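Local coordinates for protein hydrolase, haloacid dehalogenase-like family (Chlorobaculum tepidum, PDB 2HCF) that probably acts as a magnesium-dependent hydrolase of the haloacid dehalogenase (HAD) superfamily, its exact substrate not established, at residues I11-N22 and K127-F137. Residues are numbered along the deposited sequence; the frame is centred on the assembly and turned at random.
Sequences IDGTLLKVESMN and KLKLPGIDHYF. With MG (magnesium ion), chain B.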
ATOM      1  N   ILE A  11       1.884   0.856  -2.229  1.00 18.90           N
ATOM      2  CA  ILE A  11       3.343   0.762  -2.330  1.00 18.30           C
ATOM      3  C   ILE A  11       3.795  -0.484  -3.143  1.00 18.75           C
ATOM      4  O   ILE A  11       4.230  -0.354  -4.309  1.00 17.90           O
ATOM      5  CB  ILE A  11       3.983   0.800  -0.931  1.00 18.86           C
ATOM      6  CG1 ILE A  11       3.532   2.080  -0.191  1.00 17.56           C
ATOM      7  CG2 ILE A  11       5.506   0.704  -1.023  1.00 17.57           C
ATOM      8  CD1 ILE A  11       4.153   2.268   1.167  1.00 17.81           C
ATOM      9  N   ASP A  12       3.650  -1.685  -2.568  1.00 18.82           N
ATOM     10  CA  ASP A  12       4.262  -2.894  -3.136  1.00 18.82           C
ATOM     11  C   ASP A  12       3.556  -3.335  -4.401  1.00 18.80           C
ATOM     12  O   ASP A  12       2.310  -3.445  -4.419  1.00 17.18           O
ATOM     13  CB  ASP A  12       4.296  -4.036  -2.122  1.00 19.00           C
ATOM     14  CG  ASP A  12       5.110  -3.660  -0.861  1.00 21.09           C
ATOM     15  OD1 ASP A  12       4.581  -2.897  -0.044  1.00 24.07           O
ATOM     16  OD2 ASP A  12       6.261  -4.095  -0.722  1.00 22.96           O
ATOM     17  N   GLY A  13       4.350  -3.509  -5.457  1.00 19.06           N
ATOM     18  CA  GLY A  13       3.830  -3.874  -6.795  1.00 18.44           C
ATOM     19  C   GLY A  13       3.186  -2.735  -7.586  1.00 18.70           C
ATOM     20  O   GLY A  13       2.632  -2.985  -8.663  1.00 18.32           O
ATOM     21  N   THR A  14       3.248  -1.507  -7.040  1.00 17.92           N
ATOM     22  CA  THR A  14       2.724  -0.290  -7.634  1.00 17.11           C
ATOM     23  C   THR A  14       3.816   0.775  -7.755  1.00 17.29           C
ATOM     24  O   THR A  14       4.099   1.273  -8.853  1.00 17.28           O
ATOM     25  CB  THR A  14       1.567   0.264  -6.795  1.00 17.19           C
ATOM     26  OG1 THR A  14       0.519  -0.720  -6.692  1.00 14.03           O
ATOM     27  CG2 THR A  14       0.987   1.526  -7.405  1.00 17.54           C
ATOM     28  N   LEU A  15       4.424   1.124  -6.632  1.00 17.63           N
ATOM     29  CA  LEU A  15       5.583   2.055  -6.671  1.00 17.02           C
ATOM     30  C   LEU A  15       6.918   1.341  -6.702  1.00 17.43           C
ATOM     31  O   LEU A  15       7.878   1.818  -7.297  1.00 16.47           O
ATOM     32  CB  LEU A  15       5.547   2.972  -5.459  1.00 17.02           C
ATOM     33  CG  LEU A  15       4.289   3.830  -5.278  1.00 18.38           C
ATOM     34  CD1 LEU A  15       4.369   4.580  -3.928  1.00 17.76           C
ATOM     35  CD2 LEU A  15       4.175   4.811  -6.428  1.00 19.46           C
ATOM     36  N   LEU A  16       7.000   0.231  -5.998  1.00 17.29           N
ATOM     37  CA  LEU A  16       8.261  -0.476  -5.858  1.00 17.48           C
ATOM     38  C   LEU A  16       8.002  -1.924  -5.509  1.00 17.47           C
ATOM     39  O   LEU A  16       6.839  -2.317  -5.250  1.00 16.37           O
ATOM     40  CB  LEU A  16       9.131   0.193  -4.789  1.00 17.64           C
ATOM     41  CG  LEU A  16       8.541   0.349  -3.356  1.00 18.26           C
ATOM     42  CD1 LEU A  16       8.634  -0.936  -2.523  1.00 19.49           C
ATOM     43  CD2 LEU A  16       9.315   1.476  -2.625  1.00 18.91           C
ATOM     44  N   LYS A  17       9.090  -2.699  -5.549  1.00 18.46           N
ATOM     45  CA  LYS A  17       9.141  -4.073  -5.059  1.00 19.17           C
ATOM     46  C   LYS A  17      10.316  -4.250  -4.145  1.00 19.88           C
ATOM     47  O   LYS A  17      11.312  -3.522  -4.247  1.00 20.60           O
ATOM     48  CB  LYS A  17       9.266  -5.074  -6.195  1.00 19.47           C
ATOM     49  CG  LYS A  17       7.988  -5.142  -7.016  1.00 19.38           C
ATOM     50  CD  LYS A  17       8.081  -6.133  -8.131  1.00 18.96           C
ATOM     51  CE  LYS A  17       6.769  -6.097  -8.931  1.00 18.41           C
ATOM     52  NZ  LYS A  17       6.764  -7.015 -10.100  1.00 17.47           N
ATOM     53  N   VAL A  18      10.165  -5.218  -3.237  1.00 20.90           N
ATOM     54  CA  VAL A  18      11.191  -5.545  -2.265  1.00 21.46           C
ATOM     55  C   VAL A  18      11.667  -6.954  -2.480  1.00 22.04           C
ATOM     56  O   VAL A  18      10.898  -7.820  -2.869  1.00 21.56           O
ATOM     57  CB  VAL A  18      10.682  -5.437  -0.817  1.00 21.45           C
ATOM     58  CG1 VAL A  18      11.894  -5.475   0.174  1.00 23.15           C
ATOM     59  CG2 VAL A  18       9.912  -4.135  -0.628  1.00 23.72           C
ATOM     60  N   GLU A  19      12.934  -7.165  -2.152  1.00 23.21           N
ATOM     61  CA  GLU A  19      13.582  -8.457  -2.253  1.00 24.25           C
ATOM     62  C   GLU A  19      12.950  -9.452  -1.249  1.00 24.21           C
ATOM     63  O   GLU A  19      12.272  -9.038  -0.329  1.00 22.28           O
ATOM     64  CB  GLU A  19      15.084  -8.199  -2.049  1.00 25.17           C
ATOM     65  CG  GLU A  19      15.969  -9.328  -2.150  1.00 29.59           C
ATOM     66  CD  GLU A  19      15.964  -9.995  -3.480  1.00 32.43           C
ATOM     67  OE1 GLU A  19      16.555  -9.452  -4.440  1.00 37.65           O
ATOM     68  OE2 GLU A  19      15.419 -11.103  -3.528  1.00 34.19           O
ATOM     69  N   SER A  20      13.116 -10.762  -1.494  1.00 25.02           N
ATOM     70  CA  SER A  20      12.502 -11.858  -0.674  1.00 25.34           C
ATOM     71  C   SER A  20      12.861 -11.869   0.828  1.00 25.34           C
ATOM     72  O   SER A  20      12.200 -12.539   1.629  1.00 24.82           O
ATOM     73  CB  SER A  20      12.890 -13.227  -1.257  1.00 25.87           C
ATOM     74  OG  SER A  20      14.302 -13.416  -1.175  1.00 25.97           O
HETATM   75  N   MSE A  21      13.920 -11.162   1.192  1.00 25.17           N
HETATM   76  CA  MSE A  21      14.222 -10.879   2.596  1.00 25.80           C
HETATM   77  C   MSE A  21      13.025 -10.332   3.405  1.00 26.01           C
HETATM   78  O   MSE A  21      12.926 -10.574   4.602  1.00 25.86           O
HETATM   79  CB  MSE A  21      15.413  -9.912   2.686  1.00 25.29           C
HETATM   80  CG  MSE A  21      15.189  -8.543   2.057  1.00 25.04           C
HETATM   81 SE   MSE A  21      14.327  -7.231   3.229  0.75 21.99          SE
HETATM   82  CE  MSE A  21      15.624  -7.083   4.561  1.00 23.88           C
ATOM     83  N   ASN A  22      12.111  -9.610   2.762  1.00 26.02           N
ATOM     84  CA  ASN A  22      10.940  -9.077   3.472  1.00 25.70           C
ATOM     85  C   ASN A  22      10.167 -10.199   4.174  1.00 24.86           C
ATOM     86  O   ASN A  22       9.811 -10.089   5.346  1.00 24.87           O
ATOM     87  CB  ASN A  22      10.029  -8.310   2.498  1.00 25.12           C
ATOM     88  CG  ASN A  22       9.076  -7.311   3.200  1.00 27.83           C
ATOM     89  OD1 ASN A  22       8.402  -6.520   2.526  1.00 30.38           O
ATOM     90  ND2 ASN A  22       9.003  -7.357   4.523  1.00 27.09           N
ATOM     91  N   LYS A 127      10.521   1.483   3.254  1.00 15.17           N
ATOM     92  CA  LYS A 127      10.658   1.058   1.866  1.00 15.10           C
ATOM     93  C   LYS A 127      10.747   2.271   0.873  1.00 15.40           C
ATOM     94  O   LYS A 127      11.456   2.219  -0.130  1.00 16.52           O
ATOM     95  CB  LYS A 127       9.442   0.190   1.484  1.00 15.02           C
ATOM     96  CG  LYS A 127       9.392  -1.192   2.110  1.00 12.97           C
ATOM     97  CD  LYS A 127       8.076  -1.957   1.741  1.00 13.67           C
ATOM     98  CE  LYS A 127       7.987  -3.293   2.422  1.00 15.43           C
ATOM     99  NZ  LYS A 127       6.702  -4.024   1.988  1.00 15.09           N
ATOM    100  N   LEU A 128       9.941   3.308   1.107  1.00 15.23           N
ATOM    101  CA  LEU A 128       9.858   4.471   0.219  1.00 14.74           C
ATOM    102  C   LEU A 128      11.098   5.353   0.402  1.00 15.25           C
ATOM    103  O   LEU A 128      11.607   5.949  -0.551  1.00 16.36           O
ATOM    104  CB  LEU A 128       8.591   5.296   0.526  1.00 13.89           C
ATOM    105  CG  LEU A 128       7.204   4.655   0.323  1.00 12.78           C
ATOM    106  CD1 LEU A 128       6.233   5.635   0.909  1.00 13.20           C
ATOM    107  CD2 LEU A 128       6.918   4.416  -1.102  1.00 12.90           C
ATOM    108  N   LYS A 129      11.609   5.392   1.623  1.00 17.15           N
ATOM    109  CA  LYS A 129      12.808   6.205   1.950  1.00 19.07           C
ATOM    110  C   LYS A 129      14.116   5.712   1.314  1.00 18.69           C
ATOM    111  O   LYS A 129      15.061   6.521   0.985  1.00 17.41           O
ATOM    112  CB  LYS A 129      13.012   6.217   3.471  1.00 19.89           C
ATOM    113  CG  LYS A 129      12.208   7.261   4.248  1.00 22.79           C
ATOM    114  CD  LYS A 129      12.674   7.368   5.705  1.00 23.47           C
ATOM    115  CE  LYS A 129      11.605   8.042   6.619  1.00 26.52           C
ATOM    116  NZ  LYS A 129      11.963   9.447   7.030  1.00 31.46           N
ATOM    117  N   LEU A 130      14.253   4.397   1.217  1.00 18.61           N
ATOM    118  CA  LEU A 130      15.471   3.814   0.618  1.00 19.20           C
ATOM    119  C   LEU A 130      15.720   4.375  -0.780  1.00 18.69           C
ATOM    120  O   LEU A 130      16.736   4.981  -1.002  1.00 17.93           O
ATOM    121  CB  LEU A 130      15.453   2.284   0.678  1.00 18.39           C
ATOM    122  CG  LEU A 130      15.636   1.750   2.093  1.00 19.35           C
ATOM    123  CD1 LEU A 130      15.363   0.288   2.192  1.00 18.08           C
ATOM    124  CD2 LEU A 130      17.051   2.045   2.594  1.00 19.19           C
ATOM    125  N   PRO A 131      14.760   4.251  -1.709  1.00 18.32           N
ATOM    126  CA  PRO A 131      14.921   4.930  -3.001  1.00 19.24           C
ATOM    127  C   PRO A 131      14.582   6.443  -3.038  1.00 19.57           C
ATOM    128  O   PRO A 131      14.643   7.064  -4.098  1.00 20.41           O
ATOM    129  CB  PRO A 131      13.974   4.136  -3.911  1.00 19.16           C
ATOM    130  CG  PRO A 131      12.911   3.736  -3.016  1.00 18.03           C
ATOM    131  CD  PRO A 131      13.533   3.455  -1.685  1.00 19.18           C
ATOM    132  N   GLY A 132      14.254   7.044  -1.904  1.00 19.05           N
ATOM    133  CA  GLY A 132      14.086   8.494  -1.839  1.00 19.77           C
ATOM    134  C   GLY A 132      12.818   9.046  -2.454  1.00 19.06           C
ATOM    135  O   GLY A 132      12.863  10.101  -3.118  1.00 18.83           O
ATOM    136  N   ILE A 133      11.701   8.332  -2.257  1.00 19.04           N
ATOM    137  CA  ILE A 133      10.406   8.813  -2.703  1.00 19.66           C
ATOM    138  C   ILE A 133       9.384   8.931  -1.564  1.00 19.36           C
ATOM    139  O   ILE A 133       8.196   9.045  -1.817  1.00 19.24           O
ATOM    140  CB  ILE A 133       9.781   7.933  -3.844  1.00 19.62           C
ATOM    141  CG1 ILE A 133       9.601   6.496  -3.396  1.00 20.09           C
ATOM    142  CG2 ILE A 133      10.649   7.966  -5.098  1.00 20.52           C
ATOM    143  CD1 ILE A 133       8.648   5.766  -4.260  1.00 20.30           C
ATOM    144  N   ASP A 134       9.836   8.886  -0.318  1.00 19.68           N
ATOM    145  CA  ASP A 134       8.920   9.035   0.834  1.00 18.87           C
ATOM    146  C   ASP A 134       8.421  10.474   0.954  1.00 18.52           C
ATOM    147  O   ASP A 134       7.270  10.723   1.359  1.00 18.00           O
ATOM    148  CB  ASP A 134       9.633   8.593   2.118  1.00 19.31           C
ATOM    149  CG  ASP A 134       8.783   8.777   3.373  1.00 20.44           C
ATOM    150  OD1 ASP A 134       7.756   8.092   3.495  1.00 19.58           O
ATOM    151  OD2 ASP A 134       9.144   9.594   4.243  1.00 21.13           O
ATOM    152  N   HIS A 135       9.312  11.420   0.639  1.00 18.79           N
ATOM    153  CA  HIS A 135       9.065  12.864   0.770  1.00 18.88           C
ATOM    154  C   HIS A 135       7.806  13.339  -0.014  1.00 19.91           C
ATOM    155  O   HIS A 135       7.172  14.350   0.344  1.00 20.25           O
ATOM    156  CB  HIS A 135      10.344  13.636   0.381  1.00 18.99           C
ATOM    157  CG  HIS A 135      10.691  13.521  -1.068  1.00 16.89           C
ATOM    158  ND1 HIS A 135      10.135  14.341  -2.024  1.00 14.19           N
ATOM    159  CD2 HIS A 135      11.481  12.642  -1.735  1.00 17.87           C
ATOM    160  CE1 HIS A 135      10.571  13.978  -3.218  1.00 14.53           C
ATOM    161  NE2 HIS A 135      11.372  12.936  -3.071  1.00 16.10           N
ATOM    162  N   TYR A 136       7.393  12.587  -1.027  1.00 19.28           N
ATOM    163  CA  TYR A 136       6.202  12.937  -1.791  1.00 19.51           C
ATOM    164  C   TYR A 136       4.874  12.767  -1.020  1.00 19.07           C
ATOM    165  O   TYR A 136       3.840  13.291  -1.438  1.00 19.60           O
ATOM    166  CB  TYR A 136       6.090  12.068  -3.052  1.00 19.65           C
ATOM    167  CG  TYR A 136       7.157  12.290  -4.069  1.00 19.88           C
ATOM    168  CD1 TYR A 136       7.182  13.448  -4.849  1.00 18.91           C
ATOM    169  CD2 TYR A 136       8.165  11.342  -4.261  1.00 19.06           C
ATOM    170  CE1 TYR A 136       8.190  13.646  -5.781  1.00 20.00           C
ATOM    171  CE2 TYR A 136       9.154  11.533  -5.191  1.00 20.59           C
ATOM    172  CZ  TYR A 136       9.166  12.668  -5.946  1.00 18.22           C
ATOM    173  OH  TYR A 136      10.190  12.833  -6.850  1.00 21.32           O
ATOM    174  N   PHE A 137       4.880  12.009   0.063  1.00 19.30           N
ATOM    175  CA  PHE A 137       3.630  11.568   0.688  1.00 18.44           C
ATOM    176  C   PHE A 137       3.434  12.136   2.116  1.00 18.88           C
ATOM    177  O   PHE A 137       3.957  11.595   3.090  1.00 18.55           O
ATOM    178  CB  PHE A 137       3.597  10.057   0.718  1.00 18.68           C
ATOM    179  CG  PHE A 137       3.652   9.433  -0.643  1.00 18.09           C
ATOM    180  CD1 PHE A 137       2.517   9.385  -1.441  1.00 16.82           C
ATOM    181  CD2 PHE A 137       4.839   8.897  -1.128  1.00 18.16           C
ATOM    182  CE1 PHE A 137       2.561   8.810  -2.697  1.00 18.07           C
ATOM    183  CE2 PHE A 137       4.903   8.321  -2.382  1.00 19.31           C
ATOM    184  CZ  PHE A 137       3.747   8.262  -3.172  1.00 17.82           C
TER
HETATM  185 MG    MG B 300       0.239  -3.728  -3.970  1.00 15.09          MG
HETATM  186  O   HOH W   1       0.771  -5.887  -4.284  1.00 17.21           O
HETATM  187  O   HOH W   2       0.615  -3.945  -1.891  1.00 16.02           O
HETATM  188  O   HOH W   3      -1.740  -3.803  -3.366  1.00 13.89           O
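K127 reaches from helix 121-129 to a salt bridge with D12. K127 CB lies 4.2 Å from L16 CD1. CG is anti to the carbonyl carbon (chi1 -71°) and the chain beyond it is fully extended, which carries CD and CE across V18 at about a right angle, with K127 CE 3.7 Å from V18 CG2. At the tip, K127 NZ meets D12 OD2 at 2.7 Å on its syn side, 25° out of the carboxylate plane, while the bond to OD1 is weak. A further bond runs from K127 NZ to N22 OD1 at 3.1 Å, in the carbonyl plane with a C=O...N angle of 156°; N22 ND2 is hydrogen-bonded to Y79 OH, so both ends of that amide are engaged. N119 accepts from K127 NZ through OD1 and donates to D12 OD1 through ND2, one amide tying both members of the bridge. With an alanine in its place, the D12 carboxylate would probably lose its positive mate and N22 OD1 this donor. D12 O binds magnesium at 2.1 Å, with carboxylate oxygens of D10 and D178; D10, D12 and T14 are consistent with the HAD-type DxDx(T/V) motif. Beyond the polar end, L128 CD2 packs 3.8 Å from L15 CD1, which also meets F137 CZ. The contact joins the loop after strand 5-9, strand 16-18 and helix 21-34 to the Schellman-capped end of helix 121-129, with helix 65-86 against K127 and strand 92-94 pairing with 16-18.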